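Local coordinates for protein DNA polymerase sliding clamp B (Sulfolobus tokodaii, PDB 3AIZ) that forms, with related subunits, a ring-shaped sliding clamp around DNA that tethers the polymerase catalytic subunit and other processing proteins during replication, at residues V166-E171 with Y177-K182; P186-N191 with S215-V220; K229-V232 with G238-I241. All blocks are in the same frame, centred on the assembly; numbering follows the deposited sequence.

Contact 1: V166-E171 with Y177-K182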
# COMPACT_ATOMS: atom_id res chain seq x y z
N VAL A 166 45.75 -5.56 -9.30
CA VAL A 166 45.51 -4.68 -8.16
C VAL A 166 44.94 -5.50 -7.01
O VAL A 166 43.99 -6.26 -7.19
CB VAL A 166 44.54 -3.53 -8.50
CG1 VAL A 166 44.30 -2.66 -7.28
CG2 VAL A 166 45.08 -2.71 -9.65
N THR A 167 45.53 -5.36 -5.82
CA THR A 167 45.17 -6.18 -4.68
C THR A 167 44.73 -5.35 -3.48
O THR A 167 45.38 -4.37 -3.12
CB THR A 167 46.36 -7.07 -4.25
OG1 THR A 167 46.74 -7.92 -5.34
CG2 THR A 167 45.98 -7.93 -3.05
N LEU A 168 43.62 -5.75 -2.86
CA LEU A 168 43.15 -5.11 -1.64
C LEU A 168 43.13 -6.13 -0.50
O LEU A 168 42.65 -7.25 -0.69
CB LEU A 168 41.77 -4.49 -1.83
CG LEU A 168 41.64 -3.35 -2.84
CD1 LEU A 168 41.60 -3.88 -4.27
CD2 LEU A 168 40.40 -2.52 -2.56
N SER A 169 43.63 -5.74 0.67
CA SER A 169 43.75 -6.67 1.79
C SER A 169 43.39 -6.04 3.13
O SER A 169 43.74 -4.89 3.40
CB SER A 169 45.17 -7.23 1.86
OG SER A 169 45.49 -7.98 0.70
N THR A 170 42.71 -6.81 3.97
CA THR A 170 42.40 -6.38 5.33
C THR A 170 42.50 -7.56 6.30
O THR A 170 42.42 -8.71 5.88
CB THR A 170 40.99 -5.77 5.44
OG1 THR A 170 40.01 -6.73 5.04
CG2 THR A 170 40.88 -4.55 4.54
N GLU A 171 42.66 -7.25 7.58
CA GLU A 171 42.79 -8.28 8.60
C GLU A 171 42.22 -7.79 9.93
O GLU A 171 42.56 -6.70 10.39
CB GLU A 171 44.25 -8.68 8.77
CG GLU A 171 44.50 -9.81 9.77
CD GLU A 171 44.43 -9.35 11.22
OE1 GLU A 171 44.84 -8.21 11.50
OE2 GLU A 171 43.97 -10.15 12.07
N TYR A 177 40.68 -10.76 4.54
CA TYR A 177 40.04 -10.50 3.25
C TYR A 177 41.08 -10.08 2.22
O TYR A 177 42.00 -9.31 2.52
CB TYR A 177 38.98 -9.41 3.38
CG TYR A 177 38.43 -8.93 2.05
CD1 TYR A 177 37.47 -9.66 1.37
CD2 TYR A 177 38.88 -7.75 1.48
CE1 TYR A 177 36.97 -9.22 0.16
CE2 TYR A 177 38.39 -7.30 0.27
CZ TYR A 177 37.43 -8.05 -0.39
OH TYR A 177 36.93 -7.61 -1.60
N LYS A 178 40.94 -10.58 1.00
CA LYS A 178 41.86 -10.24 -0.08
C LYS A 178 41.21 -10.43 -1.45
O LYS A 178 41.00 -11.55 -1.90
CB LYS A 178 43.13 -11.08 0.01
CG LYS A 178 44.17 -10.75 -1.05
CD LYS A 178 45.40 -11.63 -0.93
CE LYS A 178 46.05 -11.49 0.44
NZ LYS A 178 47.21 -12.41 0.60
N SER A 179 40.89 -9.32 -2.11
CA SER A 179 40.33 -9.36 -3.45
C SER A 179 41.37 -8.99 -4.50
O SER A 179 42.32 -8.26 -4.21
CB SER A 179 39.12 -8.43 -3.56
OG SER A 179 39.47 -7.09 -3.23
N LEU A 180 41.19 -9.50 -5.71
CA LEU A 180 42.13 -9.24 -6.80
C LEU A 180 41.41 -8.67 -8.01
O LEU A 180 40.45 -9.26 -8.52
CB LEU A 180 42.86 -10.52 -7.19
CG LEU A 180 43.58 -11.26 -6.06
CD1 LEU A 180 44.17 -12.57 -6.56
CD2 LEU A 180 44.66 -10.39 -5.44
N LEU A 181 41.86 -7.51 -8.47
CA LEU A 181 41.29 -6.88 -9.65
C LEU A 181 42.29 -6.91 -10.80
O LEU A 181 43.43 -6.47 -10.65
CB LEU A 181 40.87 -5.44 -9.34
CG LEU A 181 40.00 -5.27 -8.10
CD1 LEU A 181 39.57 -3.82 -7.94
CD2 LEU A 181 38.79 -6.18 -8.16
N LYS A 182 41.86 -7.45 -11.94
CA LYS A 182 42.73 -7.57 -13.10
C LYS A 182 42.00 -7.06 -14.34
O LYS A 182 40.80 -6.79 -14.29
CB LYS A 182 43.16 -9.03 -13.30
CG LYS A 182 43.55 -9.74 -12.02
CD LYS A 182 43.97 -11.18 -12.26
CE LYS A 182 45.34 -11.26 -12.91
NZ LYS A 182 45.87 -12.65 -12.93
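Y177 and T170 cross their side chains at a slant on the buried face of a beta hairpin in the C-terminal domain of this PCNA-type clamp subunit, formed by strands 165-172 and 175-183. The T170 hydroxyl does the touching: OG1 lies 3.3 Å from Y177 CB and reaches the ring obliquely. Its position follows from a chi1 of 60°, which sets OG1 between the backbone N and the carbonyl carbon. Beside this pair, S179 OG packs against L168 CB, and farther along the leucine ends meet where L168 CD1 lies 4.2 Å from L181 CD1. V166 and L181 continue the apolar row through their CB atoms. I146 and L150 of helix 140-150 pack on this face, so it belongs to the domain core. On the other face T167 and L180 lie alongside, pointing the same way, with L180 CD2 against the T167 hydroxyl and methyl; next to them S169 OG rests on the aliphatic part of K178, 3.5 Å from CG. Three hydrogen-bonded pairs, V166-L181, L168-S179 and T170-Y177, hold the antiparallel strands in register. Along its outer edge strand 175-183 pairs, through residues 177-180, antiparallel with a strand of the sliding clamp C chain, which makes the hairpin part of the subunit interface. Within their own strand, S179 OG and Y177 OH share a weak hydrogen bond of 3.1 Å.

Contact 2: P186-N191 with S215-V220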
# COMPACT_ATOMS: atom_id res chain seq x y z
N PRO A 186 37.69 -7.06 -12.80
CA PRO A 186 36.60 -6.46 -13.57
C PRO A 186 37.06 -5.18 -14.26
O PRO A 186 36.26 -4.53 -14.93
CB PRO A 186 35.59 -6.07 -12.47
CG PRO A 186 36.33 -6.28 -11.13
CD PRO A 186 37.77 -6.48 -11.46
N LEU A 187 38.33 -4.84 -14.09
CA LEU A 187 38.87 -3.58 -14.59
C LEU A 187 38.68 -3.43 -16.10
O LEU A 187 39.01 -4.33 -16.87
CB LEU A 187 40.35 -3.45 -14.24
CG LEU A 187 40.72 -3.67 -12.77
CD1 LEU A 187 42.22 -3.57 -12.58
CD2 LEU A 187 39.99 -2.68 -11.88
N LYS A 188 38.13 -2.29 -16.51
CA LYS A 188 38.01 -1.97 -17.92
C LYS A 188 39.36 -1.51 -18.47
O LYS A 188 39.65 -1.65 -19.65
CB LYS A 188 36.96 -0.88 -18.14
CG LYS A 188 35.58 -1.23 -17.62
CD LYS A 188 34.58 -0.13 -17.94
CE LYS A 188 33.18 -0.51 -17.49
NZ LYS A 188 32.19 0.53 -17.87
N SER A 189 40.18 -0.95 -17.58
CA SER A 189 41.52 -0.49 -17.94
C SER A 189 42.43 -0.47 -16.72
O SER A 189 41.98 -0.21 -15.60
CB SER A 189 41.46 0.90 -18.57
OG SER A 189 41.07 1.88 -17.62
N LEU A 190 43.71 -0.74 -16.94
CA LEU A 190 44.69 -0.75 -15.86
C LEU A 190 46.02 -0.16 -16.32
O LEU A 190 46.61 -0.62 -17.30
CB LEU A 190 44.89 -2.17 -15.34
CG LEU A 190 45.93 -2.35 -14.23
CD1 LEU A 190 45.57 -1.52 -13.01
CD2 LEU A 190 46.07 -3.81 -13.86
N ASN A 191 46.49 0.86 -15.61
CA ASN A 191 47.75 1.51 -15.93
C ASN A 191 48.70 1.52 -14.73
O ASN A 191 48.49 2.26 -13.77
CB ASN A 191 47.51 2.94 -16.41
CG ASN A 191 46.64 3.00 -17.66
OD1 ASN A 191 46.57 2.04 -18.43
ND2 ASN A 191 45.97 4.13 -17.87
N SER A 215 28.17 5.64 -11.10
CA SER A 215 28.93 5.73 -12.34
C SER A 215 29.28 4.34 -12.85
O SER A 215 29.41 3.39 -12.08
CB SER A 215 30.21 6.54 -12.13
OG SER A 215 31.00 6.57 -13.30
N GLN A 216 29.43 4.22 -14.17
CA GLN A 216 29.80 2.95 -14.78
C GLN A 216 31.28 2.94 -15.12
O GLN A 216 31.84 1.91 -15.50
CB GLN A 216 28.96 2.68 -16.03
CG GLN A 216 27.51 2.35 -15.74
CD GLN A 216 26.72 2.04 -17.00
OE1 GLN A 216 26.91 2.68 -18.04
NE2 GLN A 216 25.82 1.06 -16.92
N ASN A 217 31.92 4.09 -14.99
CA ASN A 217 33.34 4.22 -15.32
C ASN A 217 34.10 5.03 -14.28
O ASN A 217 34.53 6.15 -14.54
CB ASN A 217 33.51 4.84 -16.71
CG ASN A 217 32.89 3.98 -17.80
OD1 ASN A 217 33.55 3.10 -18.36
ND2 ASN A 217 31.63 4.23 -18.10
N VAL A 218 34.25 4.45 -13.09
CA VAL A 218 34.98 5.09 -12.01
C VAL A 218 36.48 4.91 -12.20
O VAL A 218 36.96 3.81 -12.43
CB VAL A 218 34.58 4.50 -10.64
CG1 VAL A 218 35.31 5.22 -9.52
CG2 VAL A 218 33.08 4.58 -10.45
N THR A 219 37.22 6.02 -12.12
CA THR A 219 38.67 5.97 -12.23
C THR A 219 39.32 6.11 -10.86
O THR A 219 39.09 7.09 -10.15
CB THR A 219 39.21 7.08 -13.16
OG1 THR A 219 38.72 6.87 -14.49
CG2 THR A 219 40.73 7.07 -13.18
N VAL A 220 40.12 5.12 -10.48
CA VAL A 220 40.81 5.13 -9.20
C VAL A 220 42.31 5.24 -9.42
O VAL A 220 42.90 4.46 -10.16
CB VAL A 220 40.52 3.86 -8.39
CG1 VAL A 220 41.30 3.87 -7.08
CG2 VAL A 220 39.03 3.72 -8.13
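K188, at a classic beta bulge in strand 186-192, sends its side chain across to the turn of Q216 and N217 just before strand 218-223, a surface contact within the C-terminal domain of the clamp subunit. At the bulge K188 and S189 both face T137 of strand 134-138, the strand that lies between the two segments. The lysine chain runs extended from CG to its end, which carries NZ over to the turn. There the ammonium group is gripped by two oxygens: the backbone O of Q216, 2.8 Å from K188 NZ, and the side-chain OD1 of N217, 2.9 Å from the same nitrogen. In both bonds the donor stands above the carbonyl plane, by 42° at Q216 and 56° at N217. The side chains of K188 and N217 cross at about a right angle, and OD1 also touches the aliphatic chain at K188 CD, 3.4 Å away. Q216 contributes mainly through its backbone, while its own side chain leads away. The turn itself is an ST turn, N217 N donating to S215 OG at 3.1 Å, which probably helps set the two acceptors; that same OG is also hydrogen-bonded to P233 O.

Contact 3: K229-V232 with G238-I241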
# COMPACT_ATOMS: atom_id res chain seq x y z
N LYS A 229 42.86 8.94 -5.49
CA LYS A 229 41.91 9.79 -6.19
C LYS A 229 40.83 8.96 -6.88
O LYS A 229 41.14 8.09 -7.69
CB LYS A 229 42.64 10.66 -7.21
CG LYS A 229 41.74 11.54 -8.06
CD LYS A 229 42.54 12.25 -9.14
CE LYS A 229 41.67 13.19 -9.96
NZ LYS A 229 42.47 13.87 -11.01
N ILE A 230 39.57 9.24 -6.56
CA ILE A 230 38.45 8.58 -7.23
C ILE A 230 37.66 9.57 -8.08
O ILE A 230 37.22 10.61 -7.59
CB ILE A 230 37.49 7.89 -6.23
CG1 ILE A 230 38.18 6.71 -5.54
CG2 ILE A 230 36.24 7.41 -6.94
CD1 ILE A 230 39.10 7.12 -4.42
N GLU A 231 37.50 9.25 -9.36
CA GLU A 231 36.72 10.08 -10.26
C GLU A 231 35.41 9.38 -10.61
O GLU A 231 35.41 8.26 -11.12
CB GLU A 231 37.50 10.38 -11.54
CG GLU A 231 38.86 11.03 -11.31
CD GLU A 231 39.56 11.39 -12.60
OE1 GLU A 231 38.87 11.58 -13.63
OE2 GLU A 231 40.81 11.50 -12.60
N VAL A 232 34.29 10.05 -10.33
CA VAL A 232 32.98 9.49 -10.59
C VAL A 232 32.24 10.32 -11.64
O VAL A 232 31.47 11.22 -11.31
CB VAL A 232 32.13 9.43 -9.31
CG1 VAL A 232 30.82 8.71 -9.57
CG2 VAL A 232 32.90 8.75 -8.19
N GLY A 238 28.84 16.07 -15.44
CA GLY A 238 28.97 16.24 -14.00
C GLY A 238 29.89 15.20 -13.40
O GLY A 238 29.82 14.02 -13.74
N GLN A 239 30.76 15.64 -12.50
CA GLN A 239 31.83 14.78 -12.02
C GLN A 239 32.01 14.85 -10.51
O GLN A 239 32.04 15.93 -9.92
CB GLN A 239 33.14 15.14 -12.73
CG GLN A 239 34.31 14.24 -12.40
CD GLN A 239 35.52 14.53 -13.27
OE1 GLN A 239 35.47 15.40 -14.14
NE2 GLN A 239 36.61 13.80 -13.04
N LEU A 240 32.14 13.68 -9.88
CA LEU A 240 32.48 13.59 -8.47
C LEU A 240 33.95 13.20 -8.34
O LEU A 240 34.43 12.31 -9.04
CB LEU A 240 31.60 12.57 -7.75
CG LEU A 240 30.42 13.13 -6.95
CD1 LEU A 240 29.60 12.00 -6.36
CD2 LEU A 240 30.91 14.06 -5.85
N ILE A 241 34.66 13.87 -7.45
CA ILE A 241 36.08 13.60 -7.25
C ILE A 241 36.41 13.50 -5.77
O ILE A 241 36.11 14.41 -5.00
CB ILE A 241 36.96 14.70 -7.89
CG1 ILE A 241 36.62 14.84 -9.38
CG2 ILE A 241 38.43 14.38 -7.69
CD1 ILE A 241 37.42 15.92 -10.07
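With CG anti to the backbone N (chi1 -175°) and an extended chain beyond, Q239 reaches across a beta hairpin to E231, whose own CG stands anti to its carbonyl carbon (chi1 -55°). The hairpin pairs strand 226-233 with strand 239-244 in antiparallel fashion, within the C-terminal domain of the clamp subunit. E231 and Q239 meet obliquely, the carboxylate and amide planes 38° apart, and E231 OE1 comes to 3.2 Å from Q239 NE2. The other carboxylate oxygen turns back along its own strand: E231 OE2 forms a salt bridge with K229 NZ, 3.3 Å away and weak as a hydrogen bond. K229, also extended, lies side by side with I241 and meets CG2 of that residue through CE, so its aliphatic part packs while its charged end serves the glutamate. On the opposite face V232 and L240 point the same way, their CB atoms 3.5 Å apart. V232 also packs on F242 and I214, and I230 on V218, V220 and I244, which ties this face to the domain core. E231 and I241 are a non-hydrogen-bonded pair; on its other edge strand 239-244 makes backbone hydrogen bonds to strand 46-53, Q239 with K51 and I241 with I49, so the hairpin sits where the two halves of the chain join. V232 and L240 form the hydrogen-bonded pair, V232 N donating to L240 O and L240 N to V232 O, 2.9 Å apart.

In the fold
The three contacts follow one another along the C-terminal domain, each closing before the next opens. Contacts 1 and 2 have centres about 16 Å apart and touch through neighbouring strands 175-183 and 186-192, where L181 packs on P186. Contacts 2 and 3, with centres about 12 Å apart, meet through strands 218-223 and 226-233, where V218 packs on I230. Contacts 1 and 3 do not touch, their nearest atoms lying about 10 Å apart. Contact 1 lies at the interface with the sliding clamp C chain and contact 3 beside the N-terminal half, while contact 2 spans the intervening strand 134-138; with that strand included, strand neighbours run from the subunit junction to the middle of the chain.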